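Local coordinates for general odorant-binding protein 28a (Drosophila melanogaster, PDB 6QQ4) that probably binds odorants and pheromones as a small, secreted, all-helical carrier protein, and is involved in detection of the floral odour β-ionone, at residues Q28-K33 against K42-C47; K50-L55 against K71-N76; S15-P18 against T23-D26. All blocks are in the same frame, centred on the assembly; numbering follows the deposited sequence.

In the fold
The three contacts follow one another along the chain without overlap, in the order interaction 3, interaction 1, interaction 2, and link the first four helices of the odorant-binding fold in turn. Interaction 3 connects helix 2-20 to the start of helix 24-31, interaction 1 joins that helix to helix 39-52, and interaction 2 sets the end of helix 39-52 against helix 66-74. Interactions 1 and 3, with centres about 8 Å apart, are coupled by the Cys16-Cys47 disulfide and by Leu44. Interactions 1 and 2 share helix 39-52, their centres being about 13 Å apart on opposite sides of the chain's centre. Both adjoin pentaethylene glycol, probably from the crystallisation liquor but consistent with an interior ligand pocket.

Interaction 1 (Q28-K33 against K42-C47); sequences QEMVKK and KCLRAC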
loop_
_atom_site.group_PDB
_atom_site.type_symbol
_atom_site.label_atom_id
_atom_site.label_comp_id
_atom_site.label_asym_id
_atom_site.label_seq_id
_atom_site.Cartn_x
_atom_site.Cartn_y
_atom_site.Cartn_z
ATOM N N GLN A 28 13.313 0.640 3.257
ATOM C CA GLN A 28 13.859 -0.176 2.166
ATOM C C GLN A 28 12.959 -1.371 1.853
ATOM O O GLN A 28 12.710 -1.681 0.683
ATOM C CB GLN A 28 15.281 -0.647 2.496
ATOM C CG GLN A 28 16.298 -0.322 1.395
ATOM C CD GLN A 28 17.740 -0.444 1.866
ATOM O OE1 GLN A 28 18.063 -0.126 3.013
ATOM N NE2 GLN A 28 18.617 -0.904 0.978
ATOM N N GLU A 29 12.442 -2.024 2.889
ATOM C CA GLU A 29 11.476 -3.098 2.670
ATOM C C GLU A 29 10.284 -2.631 1.839
ATOM O O GLU A 29 9.780 -3.374 0.997
ATOM C CB GLU A 29 10.992 -3.675 4.003
ATOM C CG GLU A 29 12.091 -4.327 4.781
ATOM C CD GLU A 29 11.595 -5.092 5.994
ATOM O OE1 GLU A 29 10.508 -4.777 6.525
ATOM O OE2 GLU A 29 12.301 -6.028 6.405
ATOM N N MET A 30 9.831 -1.405 2.070
ATOM C CA MET A 30 8.711 -0.864 1.304
ATOM C C MET A 30 9.034 -0.672 -0.176
ATOM O O MET A 30 8.255 -1.098 -1.030
ATOM C CB MET A 30 8.255 0.474 1.872
ATOM C CG MET A 30 7.218 0.422 2.957
ATOM S SD MET A 30 6.505 2.075 3.225
ATOM C CE MET A 30 5.536 2.317 1.742
ATOM N N VAL A 31 10.162 -0.016 -0.482
ATOM C CA VAL A 31 10.502 0.277 -1.880
ATOM C C VAL A 31 10.643 -1.008 -2.660
ATOM O O VAL A 31 10.329 -1.065 -3.847
ATOM C CB VAL A 31 11.834 1.090 -2.057
ATOM C CG1 VAL A 31 11.787 2.357 -1.322
ATOM C CG2 VAL A 31 13.051 0.308 -1.616
ATOM N N LYS A 32 11.103 -2.045 -1.970
ATOM C CA LYS A 32 11.404 -3.322 -2.591
ATOM C C LYS A 32 10.166 -4.200 -2.599
ATOM O O LYS A 32 10.213 -5.338 -3.060
ATOM C CB LYS A 32 12.556 -4.013 -1.857
ATOM C CG LYS A 32 13.859 -3.221 -1.873
ATOM C CD LYS A 32 14.914 -3.878 -0.996
ATOM C CE LYS A 32 16.244 -3.133 -1.055
ATOM N NZ LYS A 32 17.252 -3.692 -0.102
ATOM N N LYS A 33 9.066 -3.655 -2.093
ATOM C CA LYS A 33 7.789 -4.355 -2.069
ATOM C C LYS A 33 7.902 -5.711 -1.388
ATOM O O LYS A 33 7.492 -6.730 -1.928
ATOM C CB LYS A 33 7.240 -4.504 -3.490
ATOM C CG LYS A 33 6.785 -3.165 -4.093
ATOM C CD LYS A 33 7.263 -3.014 -5.524
ATOM C CE LYS A 33 7.121 -1.582 -6.013
ATOM N NZ LYS A 33 7.732 -1.412 -7.362
ATOM N N LYS A 42 4.958 -2.086 9.629
ATOM C CA LYS A 42 3.519 -2.243 9.384
ATOM C C LYS A 42 2.774 -0.934 9.656
ATOM O O LYS A 42 1.834 -0.553 8.925
ATOM C CB LYS A 42 2.928 -3.339 10.264
ATOM C CG LYS A 42 3.489 -4.734 10.013
ATOM C CD LYS A 42 2.788 -5.743 10.920
ATOM C CE LYS A 42 3.375 -7.120 10.744
ATOM N NZ LYS A 42 2.736 -8.079 11.708
ATOM N N CYS A 43 3.174 -0.251 10.725
ATOM C CA CYS A 43 2.530 1.014 11.043
ATOM C C CYS A 43 2.970 2.080 10.019
ATOM O O CYS A 43 2.203 2.975 9.689
ATOM C CB CYS A 43 2.848 1.456 12.475
ATOM S SG CYS A 43 2.032 0.487 13.772
ATOM N N LEU A 44 4.202 1.988 9.523
ATOM C CA LEU A 44 4.641 2.910 8.475
ATOM C C LEU A 44 3.694 2.753 7.286
ATOM O O LEU A 44 3.132 3.711 6.770
ATOM C CB LEU A 44 6.091 2.645 8.064
ATOM C CG LEU A 44 6.645 3.443 6.875
ATOM C CD1 LEU A 44 6.626 4.942 7.167
ATOM C CD2 LEU A 44 8.047 2.984 6.520
ATOM N N ARG A 45 3.480 1.515 6.888
ATOM C CA ARG A 45 2.593 1.231 5.778
ATOM C C ARG A 45 1.167 1.709 6.003
ATOM O O ARG A 45 0.540 2.209 5.068
ATOM C CB ARG A 45 2.627 -0.260 5.479
ATOM C CG ARG A 45 3.967 -0.618 4.856
ATOM C CD ARG A 45 4.300 -2.083 4.954
ATOM N NE ARG A 45 5.721 -2.304 4.693
ATOM C CZ ARG A 45 6.192 -3.279 3.922
ATOM N NH1 ARG A 45 5.342 -4.129 3.337
ATOM N NH2 ARG A 45 7.502 -3.398 3.734
ATOM N N ALA A 46 0.659 1.599 7.227
ATOM C CA ALA A 46 -0.682 2.124 7.538
ATOM C C ALA A 46 -0.742 3.630 7.315
ATOM O O ALA A 46 -1.713 4.148 6.787
ATOM C CB ALA A 46 -1.073 1.802 8.971
ATOM N N CYS A 47 0.316 4.311 7.733
ATOM C CA CYS A 47 0.393 5.765 7.645
ATOM C C CYS A 47 0.413 6.225 6.182
ATOM O O CYS A 47 -0.229 7.207 5.815
ATOM C CB CYS A 47 1.630 6.272 8.389
ATOM S SG CYS A 47 1.854 8.093 8.383
#
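The guanidinium of Arg45 is met at its edge, in plane, by CB of Glu29, which lies 3.5 Å from NH2 of Arg45. The backbone around the Glu29-Met30 peptide approaches the same group obliquely, with Met30 N 3.5 Å from Arg45 NH2; both are donors, so this is packing. OE1 of Glu29 stands well out of the guanidinium plane. It is 4.3 Å from Arg45 NH2, near enough for attraction between charges but not aligned for a salt bridge. Each polar end has a stronger partner in the intervening loop: OE2 of Glu29 bonds Ser37 OG, and NH1 of Arg45 bonds the carbonyl of Gln34. Here helix 24-31 faces helix 39-52 within the six-helix PBP/GOBP fold, where Cys43 and Cys47 pin the latter helix to helix 100-117 and helix 2-20 through disulfides. Lys33 finishes helix 24-31 with positive phi in a Schellman motif. Between the helices, Met30 and Arg45 run past each other in opposite directions, and Met30 CG comes within 3.6 Å of Arg45 NE. The thioether then meets Leu44, Met30 SD lying 3.7 Å from Leu44 CD2. With CG anti to the backbone N (chi1 174°), the branch point of Leu44 is directed toward Met30, CD2 being the nearer methyl. The nearest atom of the Arg45 side chain is about 4 Å from a pentaethylene glycol, probably from the crystallisation liquor.

Interaction 2 (K50-L55 against K71-N76); sequences KNIGIL and KQYTGN
Apolar packing carries most of the meeting between 50-55 and 71-76. Two branches of Ile52 divide the work: its CG2 methyl packs 4.0 Å from CG of Gln72, whose aliphatic part runs past in the opposite direction, while CD1 reaches 4.2 Å from CE2 of Tyr73, oblique to the ring. The extended arm of Ile52 (chi2 176°) carries CD1 to the tyrosine ring. Ile54 adds van der Waals contact at the hydroxyl end of Tyr73, where its CG2 lies near the ring plane at the edge, 3.7 Å from Tyr73 OH. That branch of Ile54 sits between the backbone N and the carbonyl carbon, because CG1 takes the position anti to N (chi1 -178°). Beyond the two segments, Met49 also touches the tyrosine.

The aromatic interaction of Tyr73 is with Phe111 of helix 100-117, which meets its ring edge-to-face.

Polar bonds lie within 71-76 or run to residues outside both segments, and none links the two. Thr74 OG1 donates to Gly75 O over 3.1 Å, tilted 19° from the carbonyl plane, and Gly75 N bonds Lys71 O at 3.1 Å. Each helix is followed by a glycine with positive phi, Gly53 and Gly75, and just after Gly53 the backbone of Ile54 is hydrogen-bonded to Asp62.

The end of helix 39-52 is thus packed on helix 66-74, with the nearest side-chain atom of Tyr73 about 4 Å from a pentaethylene glycol probably taken up from the crystallisation liquor, an arrangement consistent with the wall of the interior, largely apolar pocket enclosed by the helices of insect odorant-binding proteins.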
loop_
_atom_site.group_PDB
_atom_site.type_symbol
_atom_site.label_atom_id
_atom_site.label_comp_id
_atom_site.label_asym_id
_atom_site.label_seq_id
_atom_site.Cartn_x
_atom_site.Cartn_y
_atom_site.Cartn_z
ATOM N N LYS A 50 -3.149 5.403 4.615
ATOM C CA LYS A 50 -4.110 6.377 5.106
ATOM C C LYS A 50 -3.922 7.724 4.406
ATOM O O LYS A 50 -4.887 8.442 4.150
ATOM C CB LYS A 50 -3.987 6.536 6.629
ATOM C CG LYS A 50 -4.629 5.388 7.384
ATOM C CD LYS A 50 -4.643 5.621 8.871
ATOM C CE LYS A 50 -5.466 4.543 9.553
ATOM N NZ LYS A 50 -5.434 4.714 11.024
ATOM N N ASN A 51 -2.681 8.064 4.083
ATOM C CA ASN A 51 -2.434 9.295 3.347
ATOM C C ASN A 51 -2.956 9.198 1.912
ATOM O O ASN A 51 -3.442 10.173 1.354
ATOM C CB ASN A 51 -0.953 9.638 3.349
ATOM C CG ASN A 51 -0.701 11.094 3.018
ATOM O OD1 ASN A 51 -1.610 11.925 3.103
ATOM N ND2 ASN A 51 0.529 11.413 2.629
ATOM N N ILE A 52 -2.852 8.015 1.322
ATOM C CA ILE A 52 -3.414 7.751 0.002
ATOM C C ILE A 52 -4.935 7.725 0.071
ATOM O O ILE A 52 -5.621 8.141 -0.859
ATOM C CB ILE A 52 -2.903 6.404 -0.569
ATOM C CG1 ILE A 52 -1.395 6.452 -0.781
ATOM C CG2 ILE A 52 -3.603 6.035 -1.882
ATOM C CD1 ILE A 52 -0.853 5.134 -1.236
ATOM N N GLY A 53 -5.460 7.223 1.180
ATOM C CA GLY A 53 -6.894 7.113 1.347
ATOM C C GLY A 53 -7.414 5.737 0.995
ATOM O O GLY A 53 -8.613 5.476 1.131
ATOM N N ILE A 54 -6.523 4.854 0.539
ATOM C CA ILE A 54 -6.908 3.478 0.239
ATOM C C ILE A 54 -7.238 2.753 1.552
ATOM O O ILE A 54 -8.048 1.824 1.581
ATOM C CB ILE A 54 -5.803 2.734 -0.579
ATOM C CG1 ILE A 54 -6.230 1.299 -0.932
ATOM C CG2 ILE A 54 -4.436 2.787 0.133
ATOM C CD1 ILE A 54 -7.478 1.194 -1.846
ATOM N N LEU A 55 -6.648 3.222 2.645
ATOM C CA LEU A 55 -7.029 2.764 3.980
ATOM C C LEU A 55 -7.746 3.893 4.713
ATOM O O LEU A 55 -7.223 5.001 4.807
ATOM C CB LEU A 55 -5.798 2.313 4.775
ATOM C CG LEU A 55 -6.077 1.675 6.134
ATOM C CD1 LEU A 55 -6.855 0.420 5.930
ATOM C CD2 LEU A 55 -4.743 1.389 6.884
ATOM N N LYS A 71 -3.663 4.783 -9.182
ATOM C CA LYS A 71 -2.564 5.434 -9.896
ATOM C C LYS A 71 -1.411 5.794 -8.954
ATOM O O LYS A 71 -0.302 6.077 -9.409
ATOM C CB LYS A 71 -3.047 6.684 -10.641
ATOM C CG LYS A 71 -3.113 7.935 -9.793
ATOM C CD LYS A 71 -3.175 9.179 -10.669
ATOM C CE LYS A 71 -2.929 10.438 -9.848
ATOM N NZ LYS A 71 -3.460 11.671 -10.492
ATOM N N GLN A 72 -1.673 5.774 -7.645
ATOM C CA GLN A 72 -0.627 5.992 -6.645
ATOM C C GLN A 72 0.245 4.752 -6.487
ATOM O O GLN A 72 1.273 4.795 -5.811
ATOM C CB GLN A 72 -1.220 6.367 -5.281
ATOM C CG GLN A 72 -2.144 7.568 -5.302
ATOM C CD GLN A 72 -1.555 8.753 -6.044
ATOM O OE1 GLN A 72 -2.143 9.249 -7.007
ATOM N NE2 GLN A 72 -0.393 9.222 -5.593
ATOM N N TYR A 73 -0.171 3.650 -7.107
ATOM C CA TYR A 73 0.578 2.398 -7.050
ATOM C C TYR A 73 1.217 2.011 -8.396
ATOM O O TYR A 73 2.316 1.456 -8.437
ATOM C CB TYR A 73 -0.332 1.255 -6.588
ATOM C CG TYR A 73 -0.609 1.190 -5.102
ATOM C CD1 TYR A 73 0.263 0.533 -4.239
ATOM C CD2 TYR A 73 -1.762 1.753 -4.565
ATOM C CE1 TYR A 73 0.004 0.452 -2.883
ATOM C CE2 TYR A 73 -2.030 1.677 -3.208
ATOM C CZ TYR A 73 -1.145 1.023 -2.372
ATOM O OH TYR A 73 -1.409 0.949 -1.024
ATOM N N THR A 74 0.523 2.292 -9.494
ATOM C CA THR A 74 0.936 1.781 -10.800
ATOM C C THR A 74 1.295 2.861 -11.822
ATOM O O THR A 74 1.878 2.565 -12.872
ATOM C CB THR A 74 -0.176 0.910 -11.418
ATOM O OG1 THR A 74 -1.317 1.730 -11.697
ATOM C CG2 THR A 74 -0.579 -0.208 -10.464
ATOM N N GLY A 75 0.936 4.106 -11.524
ATOM C CA GLY A 75 1.070 5.175 -12.494
ATOM C C GLY A 75 -0.128 5.207 -13.427
ATOM O O GLY A 75 -1.096 4.474 -13.221
ATOM N N ASN A 76 -0.056 6.043 -14.456
ATOM C CA ASN A 76 -1.199 6.303 -15.327
ATOM C C ASN A 76 -1.474 5.246 -16.404
ATOM O O ASN A 76 -2.548 5.263 -17.010
ATOM C CB ASN A 76 -1.029 7.669 -16.004
ATOM C CG ASN A 76 -1.604 8.810 -15.179
ATOM O OD1 ASN A 76 -2.715 9.272 -15.435
ATOM N ND2 ASN A 76 -0.854 9.264 -14.180
#

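Interaction 3 (S15-P18 against T23-D26); sequences SCMP and TDAD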
loop_
_atom_site.group_PDB
_atom_site.type_symbol
_atom_site.label_atom_id
_atom_site.label_comp_id
_atom_site.label_asym_id
_atom_site.label_seq_id
_atom_site.Cartn_x
_atom_site.Cartn_y
_atom_site.Cartn_z
ATOM N N SER A 15 7.875 11.050 5.404
ATOM C CA SER A 15 7.252 11.957 6.364
ATOM C C SER A 15 6.441 11.184 7.422
ATOM O O SER A 15 6.158 11.700 8.505
ATOM C CB SER A 15 6.370 12.977 5.642
ATOM O OG SER A 15 5.404 12.334 4.836
ATOM N N CYS A 16 6.089 9.943 7.105
ATOM C CA CYS A 16 5.416 9.059 8.057
ATOM C C CYS A 16 6.354 8.394 9.081
ATOM O O CYS A 16 5.923 8.051 10.175
ATOM C CB CYS A 16 4.669 7.962 7.306
ATOM S SG CYS A 16 3.048 8.382 6.741
ATOM N N MET A 17 7.617 8.190 8.710
ATOM C CA MET A 17 8.578 7.436 9.527
ATOM C C MET A 17 8.728 7.871 11.002
ATOM O O MET A 17 8.747 7.014 11.900
ATOM C CB MET A 17 9.971 7.479 8.866
ATOM C CG MET A 17 10.181 6.515 7.718
ATOM S SD MET A 17 11.820 6.693 6.967
ATOM C CE MET A 17 12.872 6.474 8.398
ATOM N N PRO A 18 8.882 9.189 11.262
ATOM C CA PRO A 18 9.109 9.576 12.660
ATOM C C PRO A 18 7.911 9.326 13.565
ATOM O O PRO A 18 8.088 9.046 14.739
ATOM C CB PRO A 18 9.401 11.085 12.566
ATOM C CG PRO A 18 9.871 11.300 11.171
ATOM C CD PRO A 18 9.070 10.334 10.346
ATOM N N THR A 23 12.460 2.883 10.727
ATOM C CA THR A 23 13.864 3.067 10.368
ATOM C C THR A 23 14.097 3.003 8.866
ATOM O O THR A 23 13.192 2.656 8.096
ATOM C CB THR A 23 14.755 1.993 11.013
ATOM O OG1 THR A 23 14.380 0.705 10.503
ATOM C CG2 THR A 23 14.602 2.007 12.528
ATOM N N ASP A 24 15.322 3.323 8.449
ATOM C CA ASP A 24 15.678 3.207 7.046
ATOM C C ASP A 24 15.489 1.781 6.534
ATOM O O ASP A 24 15.166 1.593 5.370
ATOM C CB ASP A 24 17.119 3.647 6.801
ATOM C CG ASP A 24 17.249 5.147 6.591
ATOM O OD1 ASP A 24 16.561 5.928 7.285
ATOM O OD2 ASP A 24 18.030 5.548 5.705
ATOM N N ALA A 25 15.694 0.783 7.390
ATOM C CA ALA A 25 15.503 -0.602 6.962
ATOM C C ALA A 25 14.034 -0.824 6.601
ATOM O O ALA A 25 13.720 -1.527 5.635
ATOM C CB ALA A 25 15.941 -1.575 8.045
ATOM N N ASP A 26 13.148 -0.206 7.385
ATOM C CA ASP A 26 11.712 -0.302 7.150
ATOM C C ASP A 26 11.318 0.335 5.831
ATOM O O ASP A 26 10.462 -0.180 5.106
ATOM C CB ASP A 26 10.935 0.359 8.278
ATOM C CG ASP A 26 11.075 -0.368 9.577
ATOM O OD1 ASP A 26 11.142 -1.617 9.565
ATOM O OD2 ASP A 26 11.103 0.314 10.621
#
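Met17 makes a small surface contact with Thr23 and Asp24, between the last turn of helix 2-20 and the start of helix 24-31, its centre about 15 Å from the centre of the chain. One methyl does the touching. CE of Met17 rests 3.7 Å from Thr23 C and 3.8 Å from Thr23 O, so it lies against the backbone carbonyl of Thr23 and not against the threonine side chain, whose CB points away from the helix 2-20 segment. Asp24 adds a second, looser touch: although its CB also points away, the carboxylate swings back until Asp24 OD1 is 3.9 Å from Met17 CE. The methionine chain is extended through chi2 and bends at chi3 (55°), which turns the methyl out of the line of the chain and onto the start of the next helix.

Thr23 occupies the N-cap of helix 24-31. Its backbone N donates to Asp26 OD2 over 2.9 Å, nearly straight at 164°, with the donor on the anti side of the oxygen and 31° out of the carboxylate plane. This bond, from the side chain of the third helical residue back to the N-cap backbone, is the one found in capping boxes. A carboxylate placed in the first turn probably also interacts favourably with the positive end of the helix dipole. The other oxygen, Asp26 OD1, is hydrogen-bonded to Thr38 OG1, so the buried carboxylate is gripped at both oxygens and its rotation is restrained. On the helix 2-20 side, Met17 also touches Leu44, placing this corner beside helix 39-52.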